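Local coordinates for protein glutathione S-transferase (Burkholderia glumae, PDB 4ISD) that probably catalyses the transfer of glutathione to electrophilic substrates, and binds glutathione in a dimer of two-domain subunits, at residues A24-V27 with L28-G32; V93-D97 with R98-A102; W166-A169 with D170-F173; R193-E196 with R197-R201. All coordinates share one frame; numbering follows the deposited sequence.

Contact 1 (A24-V27 with L28-G32); sequences AFVV and LKEKG
The closing turns of helix 19-31, the crossover helix of the beta-alpha-beta unit made with strands 8-13 and 36-40, bring Phe25 alongside Lys29 and Val26 alongside Glu30. This unit belongs to the thioredoxin-like N-terminal domain of the glutathione transferase fold. With chi1 at 178° the Phe25 ring swings away from its own backbone N and lies next to the lysine stem, where Phe25 CE1 meets Lys29 CG at 3.5 Å. One residue on, Val26 CG1 packs on Glu30 CG at 3.9 Å. The glutamate chain folds at chi2 (-69°), which turns its carboxylate off toward partners beyond the helix, a salt bridge from Arg201 and a hydrogen bond with Ser203. Backbone bonds run four residues back, among them Glu30 N to Val26 O at 2.9 Å and Lys31 N to Val27 O at 3.3 Å. Lys31 CG lies beside that same Val27 oxygen, while NZ forms a salt bridge with Asp82. Gly32, with positive phi (77°), ends the helix in a Schellman motif and gives its N-H to Lys29 O at 3.1 Å. Ala24, Phe25 and Leu28 rest on strand 8-13, Val26 and Val27 reach helix 168-177, and the Phe25 ring meets Phe35 and Trp207 edge-to-face, the latter on helix 202-212.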
loop_
_atom_site.group_PDB
_atom_site.type_symbol
_atom_site.label_atom_id
_atom_site.label_comp_id
_atom_site.label_asym_id
_atom_site.label_seq_id
_atom_site.Cartn_x
_atom_site.Cartn_y
_atom_site.Cartn_z
ATOM N N ALA A 24 2.680 -12.569 -3.173
ATOM C CA ALA A 24 2.074 -13.253 -2.028
ATOM C C ALA A 24 2.541 -14.702 -1.976
ATOM O O ALA A 24 2.848 -15.239 -0.903
ATOM C CB ALA A 24 0.531 -13.177 -2.079
ATOM N N PHE A 25 2.570 -15.333 -3.143
ATOM C CA PHE A 25 3.064 -16.687 -3.266
ATOM C C PHE A 25 4.482 -16.750 -2.699
ATOM O O PHE A 25 4.847 -17.721 -2.027
ATOM C CB PHE A 25 3.041 -17.123 -4.739
ATOM C CG PHE A 25 3.577 -18.516 -4.982
ATOM C CD1 PHE A 25 4.947 -18.771 -4.942
ATOM C CD2 PHE A 25 2.714 -19.561 -5.280
ATOM C CE1 PHE A 25 5.454 -20.060 -5.173
ATOM C CE2 PHE A 25 3.199 -20.843 -5.517
ATOM C CZ PHE A 25 4.583 -21.098 -5.466
ATOM N N VAL A 26 5.288 -15.725 -2.966
ATOM C CA VAL A 26 6.685 -15.775 -2.526
ATOM C C VAL A 26 6.779 -15.689 -1.009
ATOM O O VAL A 26 7.623 -16.346 -0.397
ATOM C CB VAL A 26 7.580 -14.713 -3.224
ATOM C CG1 VAL A 26 8.873 -14.496 -2.451
ATOM C CG2 VAL A 26 7.868 -15.130 -4.674
ATOM N N VAL A 27 5.881 -14.916 -0.397
ATOM C CA VAL A 27 5.880 -14.795 1.061
ATOM C C VAL A 27 5.624 -16.147 1.724
ATOM O O VAL A 27 6.371 -16.563 2.621
ATOM C CB VAL A 27 4.865 -13.748 1.544
ATOM C CG1 VAL A 27 4.820 -13.699 3.058
ATOM C CG2 VAL A 27 5.233 -12.393 0.998
ATOM N N LEU A 28 4.581 -16.830 1.265
ATOM C CA LEU A 28 4.210 -18.136 1.805
ATOM C C LEU A 28 5.368 -19.106 1.663
ATOM O O LEU A 28 5.731 -19.808 2.612
ATOM C CB LEU A 28 2.978 -18.689 1.078
ATOM C CG LEU A 28 1.646 -17.972 1.335
ATOM C CD1 LEU A 28 0.673 -18.173 0.179
ATOM C CD2 LEU A 28 1.021 -18.462 2.645
ATOM N N LYS A 29 5.963 -19.126 0.477
ATOM C CA LYS A 29 7.028 -20.066 0.210
ATOM C C LYS A 29 8.271 -19.789 1.042
ATOM O O LYS A 29 8.875 -20.716 1.561
ATOM C CB LYS A 29 7.334 -20.119 -1.280
ATOM C CG LYS A 29 6.517 -21.169 -2.003
ATOM C CD LYS A 29 7.073 -22.550 -1.707
ATOM C CE LYS A 29 6.296 -23.636 -2.433
ATOM N NZ LYS A 29 4.856 -23.617 -2.064
ATOM N N GLU A 30 8.641 -18.523 1.202
ATOM C CA GLU A 30 9.808 -18.181 2.022
ATOM C C GLU A 30 9.681 -18.715 3.447
ATOM O O GLU A 30 10.673 -19.151 4.041
ATOM C CB GLU A 30 9.995 -16.667 2.087
ATOM C CG GLU A 30 10.366 -16.042 0.771
ATOM C CD GLU A 30 11.760 -16.403 0.318
ATOM O OE1 GLU A 30 12.613 -16.722 1.184
ATOM O OE2 GLU A 30 12.001 -16.357 -0.907
ATOM N N LYS A 31 8.457 -18.667 3.981
ATOM C CA LYS A 31 8.188 -19.034 5.365
ATOM C C LYS A 31 8.008 -20.531 5.546
ATOM O O LYS A 31 7.944 -21.012 6.691
ATOM C CB LYS A 31 6.931 -18.332 5.867
ATOM C CG LYS A 31 6.966 -16.818 5.788
ATOM C CD LYS A 31 5.840 -16.247 6.621
ATOM C CE LYS A 31 6.332 -15.218 7.617
ATOM N NZ LYS A 31 6.326 -13.837 7.062
ATOM N N GLY A 32 7.910 -21.258 4.425
ATOM C CA GLY A 32 7.778 -22.713 4.433
ATOM C C GLY A 32 6.384 -23.218 4.792
ATOM O O GLY A 32 6.232 -24.307 5.337
#

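Contact 2 (V93-D97 with R98-A102); sequences VLPAD and RETRA
Asp97 and Thr100 meet at the start of helix 98-113, where the aspartate is the N-cap and one of its oxygens takes two bonds. Asp97 OD2 accepts from Thr100 OG1 at 2.6 Å and from Thr100 N at 2.8 Å. Both donors come from the anti side, but from opposite faces of the carboxylate, 32° and 28° out of its plane. An amide of the first turn is thus satisfied by a side chain, and the threonine hydroxyl fixes the same oxygen a second time. The main-chain oxygen Asp97 O receives Arg101 N at 2.6 Å, the first ordinary helical bond after the cap. Arg101 also turns back over the entering loop. Its bend at chi3 (-49°) leads NE to Pro95 O at 3.3 Å, a weak bond, and NH2 comes close to Ala96 O at too poor an angle to bond. Asp97 C lies over one guanidinium face, while NH1 forms a salt bridge with Glu83 of the second subunit. The apolar part is small: Pro95 CB touches Thr100 CG2 at 3.7 Å, the two side chains crossing at about a right angle. Leu94 packs on Glu79 and Asp82 of helix 74-84, Val93 lies on helix 19-31, and Arg98, Glu99 and Ala102 of helix 98-113 pack against Val84, Phe69 and Tyr80 of the second subunit.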
loop_
_atom_site.group_PDB
_atom_site.type_symbol
_atom_site.label_atom_id
_atom_site.label_comp_id
_atom_site.label_asym_id
_atom_site.label_seq_id
_atom_site.Cartn_x
_atom_site.Cartn_y
_atom_site.Cartn_z
ATOM N N VAL A 93 9.659 -11.833 6.143
ATOM C CA VAL A 93 9.672 -11.250 4.811
ATOM C C VAL A 93 9.806 -9.733 4.877
ATOM O O VAL A 93 9.941 -9.066 3.837
ATOM C CB VAL A 93 8.416 -11.628 4.038
ATOM C CG1 VAL A 93 8.339 -13.156 3.903
ATOM C CG2 VAL A 93 7.167 -11.042 4.722
ATOM N N LEU A 94 9.763 -9.194 6.099
ATOM C CA LEU A 94 9.993 -7.767 6.333
ATOM C C LEU A 94 11.206 -7.540 7.233
ATOM O O LEU A 94 11.433 -8.301 8.175
ATOM C CB LEU A 94 8.762 -7.121 6.973
ATOM C CG LEU A 94 7.541 -6.733 6.133
ATOM C CD1 LEU A 94 6.582 -5.874 6.977
ATOM C CD2 LEU A 94 7.940 -6.015 4.820
ATOM N N PRO A 95 11.989 -6.488 6.947
ATOM C CA PRO A 95 13.168 -6.137 7.754
ATOM C C PRO A 95 12.855 -5.932 9.239
ATOM O O PRO A 95 11.789 -5.426 9.592
ATOM C CB PRO A 95 13.655 -4.820 7.125
ATOM C CG PRO A 95 13.171 -4.877 5.717
ATOM C CD PRO A 95 11.846 -5.617 5.764
ATOM N N ALA A 96 13.794 -6.344 10.087
ATOM C CA ALA A 96 13.681 -6.270 11.542
ATOM C C ALA A 96 13.910 -4.852 12.037
ATOM O O ALA A 96 13.337 -4.435 13.038
ATOM C CB ALA A 96 14.711 -7.206 12.197
ATOM N N ASP A 97 14.783 -4.127 11.344
ATOM C CA ASP A 97 15.115 -2.766 11.726
ATOM C C ASP A 97 13.936 -1.831 11.443
ATOM O O ASP A 97 13.417 -1.780 10.327
ATOM C CB ASP A 97 16.376 -2.306 10.997
ATOM C CG ASP A 97 16.732 -0.870 11.298
ATOM O OD1 ASP A 97 17.255 -0.610 12.406
ATOM O OD2 ASP A 97 16.502 -0.008 10.417
ATOM N N ARG A 98 13.522 -1.091 12.463
ATOM C CA ARG A 98 12.342 -0.241 12.367
ATOM C C ARG A 98 12.395 0.739 11.198
ATOM O O ARG A 98 11.456 0.789 10.395
ATOM C CB ARG A 98 12.117 0.498 13.682
ATOM C CG ARG A 98 11.048 1.548 13.635
ATOM C CD ARG A 98 11.183 2.466 14.838
ATOM N NE ARG A 98 10.713 1.851 16.074
ATOM C CZ ARG A 98 10.902 2.379 17.279
ATOM N NH1 ARG A 98 11.582 3.512 17.404
ATOM N NH2 ARG A 98 10.433 1.773 18.363
ATOM N N GLU A 99 13.484 1.501 11.095
ATOM C CA GLU A 99 13.678 2.387 9.948
ATOM C C GLU A 99 13.715 1.618 8.629
ATOM O O GLU A 99 13.176 2.070 7.613
ATOM C CB GLU A 99 14.956 3.208 10.101
ATOM C CG GLU A 99 14.862 4.295 11.154
ATOM C CD GLU A 99 16.065 5.218 11.150
ATOM O OE1 GLU A 99 16.988 4.991 10.335
ATOM O OE2 GLU A 99 16.085 6.170 11.960
ATOM N N THR A 100 14.338 0.450 8.641
ATOM C CA THR A 100 14.480 -0.300 7.405
ATOM C C THR A 100 13.140 -0.918 7.034
ATOM O O THR A 100 12.808 -1.038 5.859
ATOM C CB THR A 100 15.607 -1.366 7.488
ATOM O OG1 THR A 100 16.822 -0.749 7.941
ATOM C CG2 THR A 100 15.853 -1.981 6.120
ATOM N N ARG A 101 12.370 -1.312 8.040
ATOM C CA ARG A 101 11.026 -1.822 7.794
ATOM C C ARG A 101 10.177 -0.737 7.118
ATOM O O ARG A 101 9.469 -1.002 6.143
ATOM C CB ARG A 101 10.372 -2.263 9.103
ATOM C CG ARG A 101 9.013 -2.919 8.929
ATOM C CD ARG A 101 8.394 -3.233 10.279
ATOM N NE ARG A 101 9.326 -3.932 11.157
ATOM C CZ ARG A 101 9.779 -3.447 12.308
ATOM N NH1 ARG A 101 9.388 -2.253 12.741
ATOM N NH2 ARG A 101 10.622 -4.166 13.034
ATOM N N ALA A 102 10.279 0.491 7.617
ATOM C CA ALA A 102 9.512 1.593 7.036
ATOM C C ALA A 102 9.897 1.827 5.563
ATOM O O ALA A 102 9.047 2.201 4.738
ATOM C CB ALA A 102 9.648 2.885 7.883
#

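Contact 3 (W166-A169 with D170-F173)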
loop_
_atom_site.group_PDB
_atom_site.type_symbol
_atom_site.label_atom_id
_atom_site.label_comp_id
_atom_site.label_asym_id
_atom_site.label_seq_id
_atom_site.Cartn_x
_atom_site.Cartn_y
_atom_site.Cartn_z
ATOM N N TRP A 166 17.488 -10.210 2.078
ATOM C CA TRP A 166 16.290 -10.216 1.251
ATOM C C TRP A 166 15.061 -9.834 2.071
ATOM O O TRP A 166 14.943 -10.205 3.239
ATOM C CB TRP A 166 16.080 -11.592 0.628
ATOM C CG TRP A 166 14.793 -11.714 -0.132
ATOM C CD1 TRP A 166 14.595 -11.454 -1.457
ATOM C CD2 TRP A 166 13.525 -12.137 0.382
ATOM N NE1 TRP A 166 13.277 -11.686 -1.803
ATOM C CE2 TRP A 166 12.606 -12.103 -0.688
ATOM C CE3 TRP A 166 13.082 -12.531 1.647
ATOM C CZ2 TRP A 166 11.277 -12.457 -0.533
ATOM C CZ3 TRP A 166 11.758 -12.876 1.798
ATOM C CH2 TRP A 166 10.870 -12.831 0.717
ATOM N N CYS A 167 14.164 -9.065 1.462
ATOM C CA CYS A 167 12.805 -8.925 1.979
ATOM C C CYS A 167 11.850 -8.974 0.790
ATOM O O CYS A 167 12.301 -8.919 -0.366
ATOM C CB CYS A 167 12.626 -7.650 2.815
ATOM S SG CYS A 167 12.819 -6.072 1.958
ATOM N N ILE A 168 10.550 -9.093 1.066
ATOM C CA ILE A 168 9.552 -9.209 0.001
ATOM C C ILE A 168 9.564 -7.996 -0.934
ATOM O O ILE A 168 9.165 -8.108 -2.093
ATOM C CB ILE A 168 8.105 -9.451 0.548
ATOM C CG1 ILE A 168 7.189 -9.908 -0.585
ATOM C CG2 ILE A 168 7.538 -8.208 1.243
ATOM C CD1 ILE A 168 7.693 -11.152 -1.279
ATOM N N ALA A 169 10.040 -6.851 -0.440
ATOM C CA ALA A 169 10.145 -5.639 -1.258
ATOM C C ALA A 169 11.033 -5.846 -2.466
ATOM O O ALA A 169 10.783 -5.243 -3.508
ATOM C CB ALA A 169 10.662 -4.478 -0.445
ATOM N N ASP A 170 12.061 -6.697 -2.312
ATOM C CA ASP A 170 13.032 -6.994 -3.378
ATOM C C ASP A 170 12.421 -7.756 -4.545
ATOM O O ASP A 170 12.719 -7.458 -5.702
ATOM C CB ASP A 170 14.238 -7.773 -2.851
ATOM C CG ASP A 170 15.068 -6.970 -1.871
ATOM O OD1 ASP A 170 15.622 -5.932 -2.303
ATOM O OD2 ASP A 170 15.172 -7.379 -0.679
ATOM N N THR A 171 11.583 -8.749 -4.247
ATOM C CA THR A 171 10.842 -9.444 -5.300
ATOM C C THR A 171 9.995 -8.432 -6.063
ATOM O O THR A 171 9.972 -8.423 -7.296
ATOM C CB THR A 171 9.879 -10.494 -4.731
ATOM O OG1 THR A 171 10.562 -11.302 -3.768
ATOM C CG2 THR A 171 9.339 -11.380 -5.844
ATOM N N ASP A 172 9.302 -7.579 -5.310
ATOM C CA ASP A 172 8.418 -6.584 -5.897
ATOM C C ASP A 172 9.190 -5.629 -6.781
ATOM O O ASP A 172 8.754 -5.307 -7.892
ATOM C CB ASP A 172 7.708 -5.803 -4.794
ATOM C CG ASP A 172 6.623 -6.608 -4.132
ATOM O OD1 ASP A 172 6.281 -7.691 -4.682
ATOM O OD2 ASP A 172 6.113 -6.151 -3.081
ATOM N N PHE A 173 10.338 -5.182 -6.271
ATOM C CA PHE A 173 11.205 -4.264 -6.998
ATOM C C PHE A 173 11.709 -4.919 -8.284
ATOM O O PHE A 173 11.655 -4.315 -9.365
ATOM C CB PHE A 173 12.396 -3.854 -6.134
ATOM C CG PHE A 173 13.057 -2.590 -6.582
ATOM C CD1 PHE A 173 12.346 -1.644 -7.305
ATOM C CD2 PHE A 173 14.384 -2.340 -6.276
ATOM C CE1 PHE A 173 12.938 -0.470 -7.713
ATOM C CE2 PHE A 173 14.991 -1.173 -6.690
ATOM C CZ PHE A 173 14.265 -0.233 -7.412
#
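Asp170 reaches back from the first turn of helix 168-177 to Cys167. CB lies 3.4 Å from Cys167 O and also approaches the Trp166 ring, 4.0 Å from Trp166 CD1. CG stands beside the backbone N, anti to the carbonyl carbon (chi1 -65°), a turn that aims the carboxylate at the residues entering the helix. At the tip, Asp170 OD2 accepts Cys167 N at 2.9 Å in a nearly straight bond (167°), using its anti lone pair. Asp170 OD1 is gripped by Tyr194 OH and Val162 N, so both oxygens of this buried carboxylate have partners. The backbone returns the link: Asp170 N donates to Cys167 O at 3.0 Å, from 48° above the carbonyl plane. Cys167 N to Asp170 OD2 is the half of a capping box in which the residue three on accepts the amide before the helix; the return bond goes to the main-chain oxygen of Cys167 and not to its side chain. It is consistent with the N-capping box (Ser/Thr-X-X-Asp) at the start of the core helix in glutathione transferases. Thr171 OG1 sits at the edge of the Trp166 ring and takes a weak bond from Trp166 NE1 at 3.4 Å; Ile168 CD1 lies 3.8 Å from the same hydroxyl oxygen. Asp172 turns its carboxylate to Gln108, Ser23 and Arg112, the last being part of the glutathione pocket. The helix start is wedged between helix 19-31, met by Trp166 and Ile168, and helix 98-113, met by Cys167 and Ala169, with Gln198 of helix 189-199 against Trp166 and Asp170.

Contact 4 (R193-E196 with R197-R201); sequences RYVE and RQWAR
Three successive backbone bonds span four residues each in the last turns of helix 189-199: Arg197 N to Arg193 O at 2.7 Å, Gln198 N to Tyr194 O at 2.9 Å and Trp199 N to Val195 O at 3.0 Å. Gln198 CG sits over the centre of one face of the Tyr194 ring, 3.9 Å from the centroid and 13° off the normal, a CH-pi contact. The bend of the glutamine at chi2 (-54°) turns its amide past the ring, and Gln198 NE2 approaches Tyr194 CE1 at 3.9 Å. Arg197 comes to the same tyrosine differently. One face of its guanidinium, toward the rim, lies against Tyr194 CA; the group stands nearly perpendicular to the ring (87° between planes) and puts NH1 at the ring edge, 3.8 Å from Tyr194 CD1. This NH1 donates to Tyr160 O, so the arginine ties the helix to a neighbouring loop of the all-helical C-terminal domain, while Arg193 forms a salt bridge with Asp157. Round the helix from the tyrosine, Val195 and Trp199 run side by side: Val195 CG1 touches Trp199 CD1 at 3.6 Å, and Val195 O lies at the indole edge, in its plane. Trp199 NE1 bonds Asn178 OD1, and the ring packs on Leu175 of helix 168-177 and on Val204 and Val208 of helix 202-212, the helix for which Arg201 is the N-cap residue.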
loop_
_atom_site.group_PDB
_atom_site.type_symbol
_atom_site.label_atom_id
_atom_site.label_comp_id
_atom_site.label_asym_id
_atom_site.label_seq_id
_atom_site.Cartn_x
_atom_site.Cartn_y
_atom_site.Cartn_z
ATOM N N ARG A 193 21.896 -7.406 -12.715
ATOM C CA ARG A 193 22.343 -8.482 -11.835
ATOM C C ARG A 193 21.359 -8.702 -10.691
ATOM O O ARG A 193 20.955 -9.830 -10.416
ATOM C CB ARG A 193 23.746 -8.189 -11.301
ATOM C CG ARG A 193 24.854 -8.438 -12.336
ATOM C CD ARG A 193 26.244 -8.335 -11.724
ATOM N NE ARG A 193 26.694 -6.951 -11.582
ATOM C CZ ARG A 193 27.295 -6.260 -12.551
ATOM N NH1 ARG A 193 27.501 -6.820 -13.737
ATOM N NH2 ARG A 193 27.695 -5.013 -12.341
ATOM N N TYR A 194 20.973 -7.608 -10.048
ATOM C CA TYR A 194 19.948 -7.609 -9.019
ATOM C C TYR A 194 18.686 -8.344 -9.484
ATOM O O TYR A 194 18.222 -9.289 -8.824
ATOM C CB TYR A 194 19.621 -6.169 -8.633
ATOM C CG TYR A 194 18.464 -6.029 -7.685
ATOM C CD1 TYR A 194 18.656 -6.100 -6.313
ATOM C CD2 TYR A 194 17.179 -5.796 -8.158
ATOM C CE1 TYR A 194 17.600 -5.965 -5.437
ATOM C CE2 TYR A 194 16.112 -5.654 -7.294
ATOM C CZ TYR A 194 16.329 -5.741 -5.932
ATOM O OH TYR A 194 15.271 -5.602 -5.063
ATOM N N VAL A 195 18.142 -7.930 -10.623
ATOM C CA VAL A 195 16.958 -8.585 -11.161
ATOM C C VAL A 195 17.197 -10.092 -11.333
ATOM O O VAL A 195 16.342 -10.919 -10.998
ATOM C CB VAL A 195 16.570 -7.973 -12.507
ATOM C CG1 VAL A 195 15.404 -8.736 -13.118
ATOM C CG2 VAL A 195 16.245 -6.487 -12.342
ATOM N N GLU A 196 18.376 -10.447 -11.835
ATOM C CA GLU A 196 18.707 -11.841 -12.104
ATOM C C GLU A 196 18.782 -12.620 -10.793
ATOM O O GLU A 196 18.187 -13.699 -10.658
ATOM C CB GLU A 196 20.030 -11.936 -12.863
ATOM C CG GLU A 196 20.327 -13.331 -13.429
ATOM C CD GLU A 196 21.680 -13.429 -14.110
ATOM O OE1 GLU A 196 22.278 -12.380 -14.436
ATOM O OE2 GLU A 196 22.147 -14.567 -14.325
ATOM N N ARG A 197 19.518 -12.054 -9.842
ATOM C CA ARG A 197 19.659 -12.548 -8.474
ATOM C C ARG A 197 18.281 -12.877 -7.879
ATOM O O ARG A 197 18.034 -14.001 -7.408
ATOM C CB ARG A 197 20.263 -11.395 -7.676
ATOM C CG ARG A 197 21.234 -11.723 -6.590
ATOM C CD ARG A 197 21.638 -10.396 -5.899
ATOM N NE ARG A 197 22.294 -9.462 -6.817
ATOM C CZ ARG A 197 22.488 -8.165 -6.577
ATOM N NH1 ARG A 197 22.048 -7.616 -5.452
ATOM N NH2 ARG A 197 23.111 -7.405 -7.481
ATOM N N GLN A 198 17.399 -11.874 -7.906
ATOM C CA GLN A 198 16.064 -11.967 -7.318
ATOM C C GLN A 198 15.135 -12.977 -8.002
ATOM O O GLN A 198 14.342 -13.629 -7.329
ATOM C CB GLN A 198 15.402 -10.583 -7.264
ATOM C CG GLN A 198 16.105 -9.568 -6.355
ATOM C CD GLN A 198 16.310 -10.087 -4.940
ATOM O OE1 GLN A 198 15.497 -10.856 -4.436
ATOM N NE2 GLN A 198 17.413 -9.683 -4.298
ATOM N N TRP A 199 15.215 -13.094 -9.327
ATOM C CA TRP A 199 14.463 -14.133 -10.058
ATOM C C TRP A 199 14.956 -15.565 -9.799
ATOM O O TRP A 199 14.260 -16.529 -10.124
ATOM C CB TRP A 199 14.481 -13.866 -11.568
ATOM C CG TRP A 199 13.379 -12.978 -12.012
ATOM C CD1 TRP A 199 13.419 -11.618 -12.155
ATOM C CD2 TRP A 199 12.044 -13.382 -12.353
ATOM N NE1 TRP A 199 12.188 -11.154 -12.574
ATOM C CE2 TRP A 199 11.332 -12.218 -12.704
ATOM C CE3 TRP A 199 11.388 -14.616 -12.402
ATOM C CZ2 TRP A 199 10.000 -12.257 -13.101
ATOM C CZ3 TRP A 199 10.076 -14.652 -12.789
ATOM C CH2 TRP A 199 9.388 -13.478 -13.130
ATOM N N ALA A 200 16.149 -15.699 -9.218
ATOM C CA ALA A 200 16.776 -17.007 -8.998
ATOM C C ALA A 200 16.475 -17.640 -7.635
ATOM O O ALA A 200 16.902 -18.762 -7.364
ATOM C CB ALA A 200 18.314 -16.919 -9.222
ATOM N N ARG A 201 15.761 -16.927 -6.771
ATOM C CA ARG A 201 15.381 -17.486 -5.473
ATOM C C ARG A 201 14.505 -18.719 -5.678
ATOM O O ARG A 201 13.659 -18.735 -6.568
ATOM C CB ARG A 201 14.673 -16.427 -4.612
ATOM C CG ARG A 201 15.585 -15.247 -4.251
ATOM C CD ARG A 201 14.996 -14.333 -3.211
ATOM N NE ARG A 201 14.718 -15.031 -1.962
ATOM C CZ ARG A 201 15.563 -15.101 -0.937
ATOM N NH1 ARG A 201 16.753 -14.520 -1.002
ATOM N NH2 ARG A 201 15.215 -15.759 0.158
#

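In the fold
The contacts follow one another along the chain, contact 1 in the thioredoxin-like domain, contact 2 at the entry to helix 98-113, contacts 3 and 4 on later helices of the C-terminal domain. Contacts 1 and 3 each touch the other three; the centre of contact 3 lies 12 Å from those of contacts 1 and 2 and 10 Å from that of contact 4. Val27 CG2 packs on Ile168 CG1 at 3.5 Å across the two domains, and Val93 O probably accepts a hydrogen bond from Ile168 N at 2.8 Å. Contacts 2 and 4 do not touch, their nearest atoms about 8 Å apart. Contact 2 alone reaches the second subunit, so the set runs from domain interface to dimer interface.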